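Local structure of hydrolase, haloacid dehalogenase-like family (Porphyromonas gingivalis, 2I6X) at residues Glu37-Pro42 against Gly47-Leu52; Leu120-Arg125 against Thr132-Phe137; Lys139-Cys144 against Leu157-Asp162; Tyr149-Asp154 against Gly176-Ala181. The protein is a predicted hydrolase of the haloacid dehalogenase-like (HAD) superfamily, whose physiological substrate is not known. All coordinates share one frame; numbering follows the deposited sequence.

Contact 1 (Glu37-Pro42 against Gly47-Leu52)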
loop_
_atom_site.group_PDB
_atom_site.type_symbol
_atom_site.label_atom_id
_atom_site.label_comp_id
_atom_site.label_asym_id
_atom_site.label_seq_id
_atom_site.Cartn_x
_atom_site.Cartn_y
_atom_site.Cartn_z
ATOM N N GLU A 37 -3.826 8.177 -17.867
ATOM C CA GLU A 37 -4.838 7.179 -17.578
ATOM C C GLU A 37 -4.381 5.798 -18.062
ATOM O O GLU A 37 -4.542 4.796 -17.361
ATOM C CB GLU A 37 -6.160 7.600 -18.209
ATOM C CG GLU A 37 -7.334 6.698 -17.898
ATOM C CD GLU A 37 -8.652 7.455 -17.863
ATOM O OE1 GLU A 37 -9.708 6.791 -18.006
ATOM O OE2 GLU A 37 -8.626 8.705 -17.692
ATOM N N GLU A 38 -3.771 5.756 -19.237
ATOM C CA GLU A 38 -3.225 4.500 -19.718
ATOM C C GLU A 38 -1.913 4.117 -19.011
ATOM O O GLU A 38 -1.628 2.928 -18.842
ATOM C CB GLU A 38 -3.127 4.465 -21.259
ATOM C CG GLU A 38 -1.719 4.510 -21.855
ATOM C CD GLU A 38 -1.702 5.152 -23.224
ATOM O OE1 GLU A 38 -1.555 4.428 -24.238
ATOM O OE2 GLU A 38 -1.853 6.392 -23.278
HETATM N N MSE A 39 -1.131 5.122 -18.609
HETATM C CA MSE A 39 0.113 4.894 -17.861
HETATM C C MSE A 39 -0.172 4.245 -16.508
HETATM O O MSE A 39 0.614 3.425 -16.032
HETATM C CB MSE A 39 0.918 6.192 -17.673
HETATM C CG MSE A 39 1.741 6.636 -18.902
HETATM SE SE MSE A 39 3.393 7.655 -18.488
HETATM C CE MSE A 39 2.623 9.038 -17.380
ATOM N N LEU A 40 -1.309 4.612 -15.913
ATOM C CA LEU A 40 -1.766 4.101 -14.612
ATOM C C LEU A 40 -2.700 2.871 -14.670
ATOM O O LEU A 40 -3.215 2.455 -13.633
ATOM C CB LEU A 40 -2.461 5.223 -13.822
ATOM C CG LEU A 40 -1.733 5.906 -12.656
ATOM C CD1 LEU A 40 -0.228 5.882 -12.808
ATOM C CD2 LEU A 40 -2.210 7.338 -12.389
ATOM N N ASP A 41 -2.924 2.302 -15.854
ATOM C CA ASP A 41 -3.799 1.141 -16.010
ATOM C C ASP A 41 -3.033 -0.200 -15.892
ATOM O O ASP A 41 -1.911 -0.322 -16.412
ATOM C CB ASP A 41 -4.575 1.244 -17.345
ATOM C CG ASP A 41 -4.841 -0.113 -17.990
ATOM O OD1 ASP A 41 -5.910 -0.712 -17.721
ATOM O OD2 ASP A 41 -3.976 -0.591 -18.764
ATOM N N PRO A 42 -3.638 -1.214 -15.209
ATOM C CA PRO A 42 -3.086 -2.597 -15.098
ATOM C C PRO A 42 -3.043 -3.374 -16.424
ATOM O O PRO A 42 -3.489 -4.531 -16.499
ATOM C CB PRO A 42 -4.029 -3.280 -14.098
ATOM C CG PRO A 42 -4.795 -2.148 -13.415
ATOM C CD PRO A 42 -4.897 -1.064 -14.446
ATOM N N GLY A 47 6.262 -0.437 -17.677
ATOM C CA GLY A 47 5.851 0.942 -17.424
ATOM C C GLY A 47 6.677 1.626 -16.356
ATOM O O GLY A 47 7.153 0.987 -15.422
ATOM N N LEU A 48 6.857 2.933 -16.484
ATOM C CA LEU A 48 7.664 3.622 -15.485
ATOM C C LEU A 48 6.984 3.850 -14.143
ATOM O O LEU A 48 7.685 3.976 -13.150
ATOM C CB LEU A 48 8.398 4.875 -16.002
ATOM C CG LEU A 48 7.861 5.848 -17.046
ATOM C CD1 LEU A 48 6.768 6.686 -16.452
ATOM C CD2 LEU A 48 8.967 6.736 -17.595
ATOM N N PHE A 49 5.651 3.863 -14.091
ATOM C CA PHE A 49 4.995 3.812 -12.793
ATOM C C PHE A 49 5.275 2.499 -12.058
ATOM O O PHE A 49 5.400 2.498 -10.844
ATOM C CB PHE A 49 3.497 4.128 -12.884
ATOM C CG PHE A 49 3.228 5.596 -13.009
ATOM C CD1 PHE A 49 3.077 6.391 -11.879
ATOM C CD2 PHE A 49 3.196 6.196 -14.261
ATOM C CE1 PHE A 49 2.863 7.747 -12.006
ATOM C CE2 PHE A 49 2.984 7.546 -14.392
ATOM C CZ PHE A 49 2.818 8.329 -13.273
ATOM N N LEU A 50 5.409 1.396 -12.796
ATOM C CA LEU A 50 5.824 0.142 -12.178
ATOM C C LEU A 50 7.271 0.203 -11.712
ATOM O O LEU A 50 7.617 -0.391 -10.694
ATOM C CB LEU A 50 5.610 -1.082 -13.089
ATOM C CG LEU A 50 6.163 -2.396 -12.495
ATOM C CD1 LEU A 50 5.397 -2.782 -11.214
ATOM C CD2 LEU A 50 6.216 -3.567 -13.487
ATOM N N ASP A 51 8.114 0.896 -12.468
ATOM C CA ASP A 51 9.520 1.060 -12.096
ATOM C C ASP A 51 9.592 1.850 -10.788
ATOM O O ASP A 51 10.476 1.619 -9.960
ATOM C CB ASP A 51 10.302 1.775 -13.206
ATOM C CG ASP A 51 10.483 0.916 -14.452
ATOM O OD1 ASP A 51 10.237 -0.314 -14.392
ATOM O OD2 ASP A 51 10.882 1.470 -15.505
ATOM N N LEU A 52 8.642 2.759 -10.612
ATOM C CA LEU A 52 8.540 3.545 -9.399
ATOM C C LEU A 52 8.132 2.714 -8.153
ATOM O O LEU A 52 8.739 2.905 -7.093
ATOM C CB LEU A 52 7.595 4.747 -9.602
ATOM C CG LEU A 52 7.279 5.644 -8.390
ATOM C CD1 LEU A 52 8.491 6.478 -7.972
ATOM C CD2 LEU A 52 6.076 6.526 -8.666
HETATM O O HOH W 1 3.284 3.506 -16.569
#

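Contact 2 (Leu120-Arg125 against Thr132-Phe137)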
loop_
_atom_site.group_PDB
_atom_site.type_symbol
_atom_site.label_atom_id
_atom_site.label_comp_id
_atom_site.label_asym_id
_atom_site.label_seq_id
_atom_site.Cartn_x
_atom_site.Cartn_y
_atom_site.Cartn_z
ATOM N N LEU A 120 5.124 10.822 2.930
ATOM C CA LEU A 120 3.966 11.317 3.680
ATOM C C LEU A 120 3.711 10.474 4.932
ATOM O O LEU A 120 3.529 11.000 6.035
ATOM C CB LEU A 120 2.688 11.376 2.819
ATOM C CG LEU A 120 1.415 11.631 3.671
ATOM C CD1 LEU A 120 1.459 12.943 4.447
ATOM C CD2 LEU A 120 0.122 11.501 2.877
ATOM N N ALA A 121 3.703 9.164 4.732
ATOM C CA ALA A 121 3.425 8.193 5.785
ATOM C C ALA A 121 4.420 8.210 6.943
ATOM O O ALA A 121 4.065 7.846 8.052
ATOM C CB ALA A 121 3.317 6.784 5.191
HETATM N N MSE A 122 5.649 8.632 6.682
HETATM C CA MSE A 122 6.664 8.651 7.724
HETATM C C MSE A 122 6.879 10.052 8.295
HETATM O O MSE A 122 7.863 10.296 8.992
HETATM C CB MSE A 122 7.972 8.031 7.208
HETATM C CG MSE A 122 7.817 6.582 6.724
HETATM SE SE MSE A 122 7.261 5.347 8.155
HETATM C CE MSE A 122 8.998 5.256 9.072
ATOM N N SER A 123 5.949 10.965 8.000
ATOM C CA SER A 123 5.963 12.299 8.571
ATOM C C SER A 123 4.957 12.422 9.728
ATOM O O SER A 123 4.128 11.534 9.929
ATOM C CB SER A 123 5.710 13.359 7.491
ATOM O OG SER A 123 4.346 13.434 7.149
ATOM N N PRO A 124 5.068 13.495 10.532
ATOM C CA PRO A 124 4.033 13.743 11.545
ATOM C C PRO A 124 2.725 14.368 10.998
ATOM O O PRO A 124 1.873 14.813 11.772
ATOM C CB PRO A 124 4.731 14.677 12.539
ATOM C CG PRO A 124 5.756 15.423 11.717
ATOM C CD PRO A 124 6.174 14.473 10.600
ATOM N N ARG A 125 2.557 14.354 9.681
ATOM C CA ARG A 125 1.366 14.904 9.033
ATOM C C ARG A 125 0.478 13.799 8.464
ATOM O O ARG A 125 -0.529 14.075 7.803
ATOM C CB ARG A 125 1.790 15.840 7.903
ATOM C CG ARG A 125 2.750 16.895 8.376
ATOM C CD ARG A 125 2.244 17.545 9.684
ATOM N NE ARG A 125 3.033 18.726 10.001
ATOM C CZ ARG A 125 2.770 19.569 10.994
ATOM N NH1 ARG A 125 3.562 20.613 11.176
ATOM N NH2 ARG A 125 1.725 19.367 11.799
ATOM N N THR A 132 3.467 7.815 13.071
ATOM C CA THR A 132 4.007 7.405 11.791
ATOM C C THR A 132 3.415 6.055 11.447
ATOM O O THR A 132 2.974 5.313 12.332
ATOM C CB THR A 132 5.551 7.304 11.800
ATOM O OG1 THR A 132 5.971 6.446 12.872
ATOM C CG2 THR A 132 6.187 8.671 11.987
ATOM N N LEU A 133 3.400 5.751 10.153
ATOM C CA LEU A 133 2.896 4.500 9.650
ATOM C C LEU A 133 3.643 3.321 10.267
ATOM O O LEU A 133 3.030 2.307 10.641
ATOM C CB LEU A 133 3.038 4.488 8.137
ATOM C CG LEU A 133 2.597 3.221 7.416
ATOM C CD1 LEU A 133 1.088 3.186 7.364
ATOM C CD2 LEU A 133 3.211 3.135 6.034
ATOM N N ASP A 134 4.958 3.469 10.388
ATOM C CA ASP A 134 5.810 2.411 10.897
ATOM C C ASP A 134 5.430 2.048 12.347
ATOM O O ASP A 134 5.578 0.903 12.778
ATOM C CB ASP A 134 7.276 2.836 10.770
ATOM C CG ASP A 134 8.176 1.705 10.338
ATOM O OD1 ASP A 134 8.688 1.724 9.191
ATOM O OD2 ASP A 134 8.373 0.784 11.155
ATOM N N SER A 135 4.914 3.016 13.086
ATOM C CA SER A 135 4.555 2.786 14.485
ATOM C C SER A 135 3.343 1.862 14.755
ATOM O O SER A 135 3.088 1.523 15.897
ATOM C CB SER A 135 4.343 4.123 15.204
ATOM O OG SER A 135 3.034 4.617 14.966
ATOM N N PHE A 136 2.581 1.476 13.733
ATOM C CA PHE A 136 1.429 0.572 13.948
ATOM C C PHE A 136 1.785 -0.890 13.674
ATOM O O PHE A 136 1.022 -1.790 14.016
ATOM C CB PHE A 136 0.233 0.965 13.082
ATOM C CG PHE A 136 -0.371 2.291 13.441
ATOM C CD1 PHE A 136 -1.398 2.376 14.372
ATOM C CD2 PHE A 136 0.081 3.461 12.837
ATOM C CE1 PHE A 136 -1.958 3.635 14.710
ATOM C CE2 PHE A 136 -0.464 4.695 13.163
ATOM C CZ PHE A 136 -1.492 4.788 14.093
ATOM N N PHE A 137 2.930 -1.136 13.056
ATOM C CA PHE A 137 3.241 -2.490 12.627
ATOM C C PHE A 137 4.514 -2.983 13.260
ATOM O O PHE A 137 5.378 -2.187 13.658
ATOM C CB PHE A 137 3.301 -2.545 11.097
ATOM C CG PHE A 137 2.074 -1.958 10.452
ATOM C CD1 PHE A 137 0.901 -2.700 10.357
ATOM C CD2 PHE A 137 2.061 -0.647 10.014
ATOM C CE1 PHE A 137 -0.249 -2.162 9.800
ATOM C CE2 PHE A 137 0.906 -0.107 9.443
ATOM C CZ PHE A 137 -0.243 -0.870 9.348
#

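Contact 3 (Lys139-Cys144 against Leu157-Asp162)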
loop_
_atom_site.group_PDB
_atom_site.type_symbol
_atom_site.label_atom_id
_atom_site.label_comp_id
_atom_site.label_asym_id
_atom_site.label_seq_id
_atom_site.Cartn_x
_atom_site.Cartn_y
_atom_site.Cartn_z
ATOM N N LYS A 139 6.427 -4.722 11.448
ATOM C CA LYS A 139 7.216 -4.323 10.286
ATOM C C LYS A 139 6.386 -3.929 9.056
ATOM O O LYS A 139 5.325 -4.490 8.790
ATOM C CB LYS A 139 8.241 -5.400 9.916
ATOM C CG LYS A 139 9.296 -4.917 8.935
ATOM C CD LYS A 139 10.637 -5.576 9.206
ATOM C CE LYS A 139 11.695 -5.117 8.229
ATOM N NZ LYS A 139 12.960 -5.961 8.353
ATOM N N VAL A 140 6.924 -2.956 8.322
ATOM C CA VAL A 140 6.408 -2.487 7.048
ATOM C C VAL A 140 7.194 -3.091 5.873
ATOM O O VAL A 140 8.425 -2.971 5.778
ATOM C CB VAL A 140 6.410 -0.935 7.008
ATOM C CG1 VAL A 140 6.041 -0.411 5.626
ATOM C CG2 VAL A 140 5.428 -0.400 8.065
ATOM N N TYR A 141 6.451 -3.767 5.004
ATOM C CA TYR A 141 6.968 -4.320 3.783
ATOM C C TYR A 141 6.451 -3.499 2.598
ATOM O O TYR A 141 5.272 -3.605 2.186
ATOM C CB TYR A 141 6.641 -5.830 3.683
ATOM C CG TYR A 141 7.278 -6.640 4.819
ATOM C CD1 TYR A 141 8.644 -6.984 4.794
ATOM C CD2 TYR A 141 6.517 -7.045 5.931
ATOM C CE1 TYR A 141 9.222 -7.704 5.848
ATOM C CE2 TYR A 141 7.085 -7.782 6.980
ATOM C CZ TYR A 141 8.424 -8.106 6.943
ATOM O OH TYR A 141 8.965 -8.819 8.008
ATOM N N ALA A 142 7.349 -2.682 2.050
ATOM C CA ALA A 142 6.995 -1.733 0.986
ATOM C C ALA A 142 7.698 -2.085 -0.305
ATOM O O ALA A 142 8.922 -2.121 -0.345
ATOM C CB ALA A 142 7.368 -0.306 1.398
ATOM N N SER A 143 6.915 -2.311 -1.359
ATOM C CA SER A 143 7.436 -2.705 -2.663
ATOM C C SER A 143 8.703 -1.955 -3.099
ATOM O O SER A 143 9.710 -2.577 -3.441
ATOM C CB SER A 143 6.339 -2.575 -3.722
ATOM O OG SER A 143 5.990 -1.226 -3.920
ATOM N N CYS A 144 8.670 -0.628 -3.054
ATOM C CA CYS A 144 9.813 0.182 -3.508
ATOM C C CYS A 144 11.043 0.067 -2.609
ATOM O O CYS A 144 12.153 0.358 -3.051
ATOM C CB CYS A 144 9.424 1.664 -3.718
ATOM S SG CYS A 144 8.694 2.493 -2.265
ATOM N N LEU A 157 7.282 -14.084 -0.095
ATOM C CA LEU A 157 8.277 -14.983 0.456
ATOM C C LEU A 157 9.357 -14.254 1.287
ATOM O O LEU A 157 9.776 -14.755 2.334
ATOM C CB LEU A 157 8.886 -15.880 -0.642
ATOM C CG LEU A 157 7.916 -16.795 -1.429
ATOM C CD1 LEU A 157 8.684 -17.629 -2.424
ATOM C CD2 LEU A 157 7.170 -17.734 -0.544
ATOM N N GLU A 158 9.788 -13.078 0.826
ATOM C CA GLU A 158 10.701 -12.251 1.597
ATOM C C GLU A 158 10.079 -11.918 2.967
ATOM O O GLU A 158 10.726 -12.111 4.006
ATOM C CB GLU A 158 11.091 -10.987 0.823
ATOM C CG GLU A 158 12.249 -10.226 1.484
ATOM C CD GLU A 158 12.753 -9.015 0.686
ATOM O OE1 GLU A 158 12.690 -9.068 -0.555
ATOM O OE2 GLU A 158 13.240 -8.021 1.287
HETATM N N MSE A 159 8.817 -11.470 2.947
HETATM C CA MSE A 159 8.024 -11.187 4.144
HETATM C C MSE A 159 7.955 -12.355 5.141
HETATM O O MSE A 159 8.249 -12.186 6.328
HETATM C CB MSE A 159 6.604 -10.742 3.763
HETATM C CG MSE A 159 5.698 -10.607 4.981
HETATM SE SE MSE A 159 3.950 -9.819 4.606
HETATM C CE MSE A 159 3.155 -11.381 3.694
ATOM N N ILE A 160 7.554 -13.524 4.652
ATOM C CA ILE A 160 7.581 -14.783 5.429
ATOM C C ILE A 160 8.933 -15.075 6.061
ATOM O O ILE A 160 9.009 -15.291 7.275
ATOM C CB ILE A 160 7.083 -15.962 4.552
ATOM C CG1 ILE A 160 5.611 -15.732 4.122
ATOM C CG2 ILE A 160 7.278 -17.328 5.225
ATOM C CD1 ILE A 160 5.175 -16.674 2.962
ATOM N N ALA A 161 10.001 -15.096 5.252
ATOM C CA ALA A 161 11.357 -15.304 5.762
ATOM C C ALA A 161 11.745 -14.267 6.835
ATOM O O ALA A 161 12.269 -14.626 7.894
ATOM C CB ALA A 161 12.362 -15.295 4.626
ATOM N N ASP A 162 11.462 -12.988 6.570
ATOM C CA ASP A 162 11.905 -11.928 7.468
ATOM C C ASP A 162 11.123 -11.889 8.785
ATOM O O ASP A 162 11.711 -11.662 9.845
ATOM C CB ASP A 162 11.864 -10.556 6.777
ATOM C CG ASP A 162 12.334 -9.412 7.701
ATOM O OD1 ASP A 162 13.550 -9.305 7.961
ATOM O OD2 ASP A 162 11.488 -8.626 8.181
#

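Contact 4 (Tyr149-Asp154 against Gly176-Ala181)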
loop_
_atom_site.group_PDB
_atom_site.type_symbol
_atom_site.label_atom_id
_atom_site.label_comp_id
_atom_site.label_asym_id
_atom_site.label_seq_id
_atom_site.Cartn_x
_atom_site.Cartn_y
_atom_site.Cartn_z
ATOM N N TYR A 149 7.271 -6.582 -5.947
ATOM C CA TYR A 149 5.919 -6.033 -5.972
ATOM C C TYR A 149 4.927 -7.142 -6.040
ATOM O O TYR A 149 5.161 -8.149 -6.671
ATOM C CB TYR A 149 5.707 -5.035 -7.146
ATOM C CG TYR A 149 6.057 -5.591 -8.520
ATOM C CD1 TYR A 149 7.402 -5.612 -8.975
ATOM C CD2 TYR A 149 5.068 -6.102 -9.369
ATOM C CE1 TYR A 149 7.745 -6.132 -10.231
ATOM C CE2 TYR A 149 5.414 -6.642 -10.636
ATOM C CZ TYR A 149 6.750 -6.642 -11.050
ATOM O OH TYR A 149 7.098 -7.157 -12.295
ATOM N N LYS A 150 3.808 -6.943 -5.375
ATOM C CA LYS A 150 2.650 -7.802 -5.532
ATOM C C LYS A 150 2.135 -7.623 -6.962
ATOM O O LYS A 150 2.229 -6.535 -7.510
ATOM C CB LYS A 150 1.573 -7.390 -4.549
ATOM C CG LYS A 150 1.981 -7.538 -3.113
ATOM C CD LYS A 150 0.836 -7.154 -2.151
ATOM C CE LYS A 150 0.676 -5.654 -2.109
ATOM N NZ LYS A 150 -0.480 -5.271 -1.279
ATOM N N PRO A 151 1.552 -8.677 -7.543
ATOM C CA PRO A 151 1.244 -9.964 -6.898
ATOM C C PRO A 151 2.288 -11.084 -7.010
ATOM O O PRO A 151 1.949 -12.245 -6.852
ATOM C CB PRO A 151 -0.063 -10.386 -7.601
ATOM C CG PRO A 151 0.046 -9.763 -9.006
ATOM C CD PRO A 151 1.085 -8.643 -8.939
ATOM N N ASN A 152 3.544 -10.758 -7.275
ATOM C CA ASN A 152 4.565 -11.800 -7.361
ATOM C C ASN A 152 4.723 -12.453 -6.006
ATOM O O ASN A 152 4.582 -11.788 -4.968
ATOM C CB ASN A 152 5.900 -11.224 -7.799
ATOM C CG ASN A 152 5.851 -10.626 -9.181
ATOM O OD1 ASN A 152 5.221 -11.184 -10.065
ATOM N ND2 ASN A 152 6.521 -9.481 -9.376
ATOM N N GLU A 153 5.013 -13.749 -6.028
ATOM C CA GLU A 153 5.284 -14.526 -4.818
ATOM C C GLU A 153 6.555 -14.084 -4.104
ATOM O O GLU A 153 6.606 -14.128 -2.879
ATOM C CB GLU A 153 5.333 -16.040 -5.128
ATOM C CG GLU A 153 3.973 -16.592 -5.469
ATOM C CD GLU A 153 3.947 -18.052 -5.815
ATOM O OE1 GLU A 153 4.974 -18.761 -5.662
ATOM O OE2 GLU A 153 2.862 -18.516 -6.234
ATOM N N ASP A 154 7.566 -13.626 -4.843
ATOM C CA ASP A 154 8.810 -13.230 -4.182
ATOM C C ASP A 154 8.616 -12.241 -3.029
ATOM O O ASP A 154 9.254 -12.386 -1.994
ATOM C CB ASP A 154 9.968 -12.849 -5.134
ATOM C CG ASP A 154 9.659 -11.684 -6.090
ATOM O OD1 ASP A 154 10.406 -11.612 -7.104
ATOM O OD2 ASP A 154 8.740 -10.855 -5.871
ATOM N N GLY A 176 -6.917 -5.879 -3.517
ATOM C CA GLY A 176 -6.433 -6.328 -4.816
ATOM C C GLY A 176 -6.681 -7.794 -5.056
ATOM O O GLY A 176 -6.013 -8.655 -4.454
ATOM N N PRO A 177 -7.626 -8.105 -5.962
ATOM C CA PRO A 177 -7.928 -9.491 -6.312
ATOM C C PRO A 177 -6.699 -10.351 -6.625
ATOM O O PRO A 177 -6.624 -11.484 -6.152
ATOM C CB PRO A 177 -8.859 -9.343 -7.518
ATOM C CG PRO A 177 -9.621 -8.025 -7.206
ATOM C CD PRO A 177 -8.518 -7.140 -6.669
ATOM N N ALA A 178 -5.754 -9.839 -7.428
ATOM C CA ALA A 178 -4.532 -10.607 -7.776
ATOM C C ALA A 178 -3.638 -10.822 -6.564
ATOM O O ALA A 178 -3.041 -11.853 -6.418
ATOM C CB ALA A 178 -3.744 -9.923 -8.925
ATOM N N ASN A 179 -3.562 -9.833 -5.686
ATOM C CA ASN A 179 -2.813 -9.941 -4.427
ATOM C C ASN A 179 -3.404 -11.030 -3.506
ATOM O O ASN A 179 -2.666 -11.877 -2.983
ATOM C CB ASN A 179 -2.804 -8.568 -3.720
ATOM C CG ASN A 179 -2.081 -7.470 -4.535
ATOM O OD1 ASN A 179 -1.378 -7.747 -5.510
ATOM N ND2 ASN A 179 -2.243 -6.209 -4.106
ATOM N N VAL A 180 -4.728 -10.986 -3.318
ATOM C CA VAL A 180 -5.476 -12.036 -2.616
ATOM C C VAL A 180 -5.283 -13.436 -3.194
ATOM O O VAL A 180 -5.009 -14.399 -2.454
ATOM C CB VAL A 180 -6.997 -11.675 -2.549
ATOM C CG1 VAL A 180 -7.835 -12.858 -2.149
ATOM C CG2 VAL A 180 -7.210 -10.524 -1.618
ATOM N N ALA A 181 -5.429 -13.570 -4.509
ATOM C CA ALA A 181 -5.177 -14.860 -5.181
ATOM C C ALA A 181 -3.769 -15.419 -4.872
ATOM O O ALA A 181 -3.612 -16.608 -4.637
ATOM C CB ALA A 181 -5.388 -14.731 -6.693
#

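Contact 1 (Glu37-Pro42 against Gly47-Leu52)
Leu48 opens the contact by laying CD1 against the selenium of Met39, a selenomethionine, with 4.1 Å between Leu48 CD1 and Met39 SE. Most of the touching falls to the next residue, Phe49, whose ring takes the contacts of both Met39 and Leu40. Leu40 CD1 sits over the centre of one face, 3.5 Å from the Phe49 ring centroid and only 12° off the ring normal, a CH-pi contact from nearly straight above. Met39 comes in at the rim instead, crossing the ring at about a right angle. Its SE lies at the edge, 5.4 Å from the Phe49 centroid, a Met-aromatic contact, and the bend at chi3 (-54°) turns CE into the ring plane beside Phe49 CE2. Met39 was modelled in two conformers, so all its side-chain contacts are uncertain in detail. A water bridges the backbones, donating to Met39 O at 2.7 Å and accepting a weak bond from Phe49 N. Phe62 of helix 59-70 also meets the Phe49 ring edge to face. The end of helix 36-39, with the residue after it, and the start of helix 48-54 are thus joined by dispersion around one phenyl ring; the polar link between the backbones is one water, weakly held on the Phe49 side.

Contact 2 (Leu120-Arg125 against Thr132-Phe137)
Ala121, in the last turn of helix 115-121, takes the amide of Leu133 on its carbonyl: Leu133 N lies 3.0 Å from Ala121 O with an N-H...O angle of 168°, so the helix end and the returning loop are pinned backbone to backbone. Just inside this bond the side chains meet, Ala121 CB resting 3.7 Å from Leu133 CB and equally close to its CD2 branch. Leu133 carries its CG opposite the backbone N (chi1 178°), where it packs with Phe95, Leu109 and Leu12 beside the parallel sheet. Outside the bond, Thr132 uses its methyl: Thr132 CG2 stands 3.8 Å from Met122 O. The selenomethionine Met122 starts away from the loop but folds back, bent at chi2 and chi3, so that its SE and CE lie obliquely across Asp134 CB; both residues were modelled in two conformers, which makes this last touch doubtful. Each segment also ties itself down. Ser123 OG donates to Leu120 O at 2.8 Å and accepts from Arg125 N in an ST turn, while Ser135 OG reaches Thr132 O at 2.7 Å in the carbonyl plane and also bonds Arg131. Leu120 O and Thr132 O therefore each take two donors, a hydroxyl and an amide of the same serine. What follows is a split in chemistry: one straight backbone bond fixes the junction, apolar carbon seals its inner side, and serine hydroxyls add bonds within the turns that flank it.

Contact 3 (Lys139-Cys144 against Leu157-Asp162)
The Tyr141 ring is held between two aliphatic chains. Met159, a selenomethionine of helix 153-163, places CG over one face, 4.0 Å from the Tyr141 ring centroid and 23° off its normal; this CH-pi contact is offset toward the rim, with SE lying obliquely beyond it. The opposite face is met by Lys139 CG, from two residues back on the same edge strand. At the ring edge, near its plane and at the hydroxyl end, stands Asp162 OD2, in a carboxylate turned 81° against the ring. Tyr141 OH donates to Asp162 OD2 over a short 2.5 Å, using the anti lone pair of that oxygen. The lysine reaches the same oxygen differently: Lys139 NZ meets Asp162 OD2 at 3.0 Å on the syn side, well out of the carboxylate plane, and adds a weaker bond to OD1. With its CG opposite the backbone N, Asp162 extends from the helix to reach both donors. Strand 139-142 is the edge of the parallel sheet, and helix 153-163 runs back over it; the axes of strand 139-142 and of helix segment 157-162 are nearly antiparallel, at 159°, and 10.1 Å apart. This is the helix-over-sheet layer of the Rossmann-like HAD core, and Leu110 of the neighbouring strand extends the apolar floor touched by both Tyr141 and Met159. One acceptor oxygen thus gathers a phenol and an ammonium at the exposed end of a buried ring; the two bonds would fix the carboxylate's rotation, and the lysine charge probably favours its ionised form.

Contact 4 (Tyr149-Asp154 against Gly176-Ala181)
Lys150 and Asn179 cross at about a right angle where the loop 149-152 of the HAD core meets the start of helix 177-185; sequence and position suggest that Lys150 is probably the motif III lysine, while Asp174, just before 176-181, probably belongs to motif IV. The lysine begins with CG opposite its carbonyl carbon (chi1 -63°), runs straight through chi2, then bends at chi3 (-75°), so that CB, CD and CE all pass across the amide of Asn179. Asn179 takes the same first torsion (chi1 -63°), and a nearly flat chi2 puts its OD1 3.1 Å from Lys150 CB, a tight carbon-to-oxygen approach, and 3.6 Å from Pro151 CB. Its ND2 lies instead beside CE and NZ of Lys150. Pro151 follows a cis peptide bond, and its ring packs against the first turn of helix 177-185: Pro151 CB is 3.5 Å from Ala178 O, and Pro151 CG rests on Ala178 CB at 3.8 Å. Beyond the two segments, Asp174 OD2 receives both the lysine, as a salt bridge, and the asparagine amide. Lys150 NZ also donates to Leu110 O and is a long, weak ion pair with Asp11, which by its place at the end of strand 7-10 is probably the aspartate of the first HAD motif. Pro151 O is tied to Thr182 OG1, holding the loop to the helix. The nitrogens Lys150 NZ and Asn179 ND2 stand 3.5 Å apart, two donors with no bond between them.

The contacts follow the chain: contact 1 closes first, contact 2 next, and contacts 3 and 4 interleave, and both use helix 153-163. Contact 2 lies just before strand 139-142, the edge of the five-stranded parallel sheet, and contact 3 contains that strand; their centres are about 17 Å apart. Contacts 3 and 4 are about 13 Å apart, centre to centre, and touch where Ser143 meets Tyr149. Contact 1, in the small helical region, reaches contact 4 through Leu50 on Tyr149 and contact 3 where the Leu52 carbonyl meets Cys144. Contact 2 lies across the chain's centre from contacts 1 and 4. Together they run from the helical region, past the probable active-site loops, to the sheet's edge.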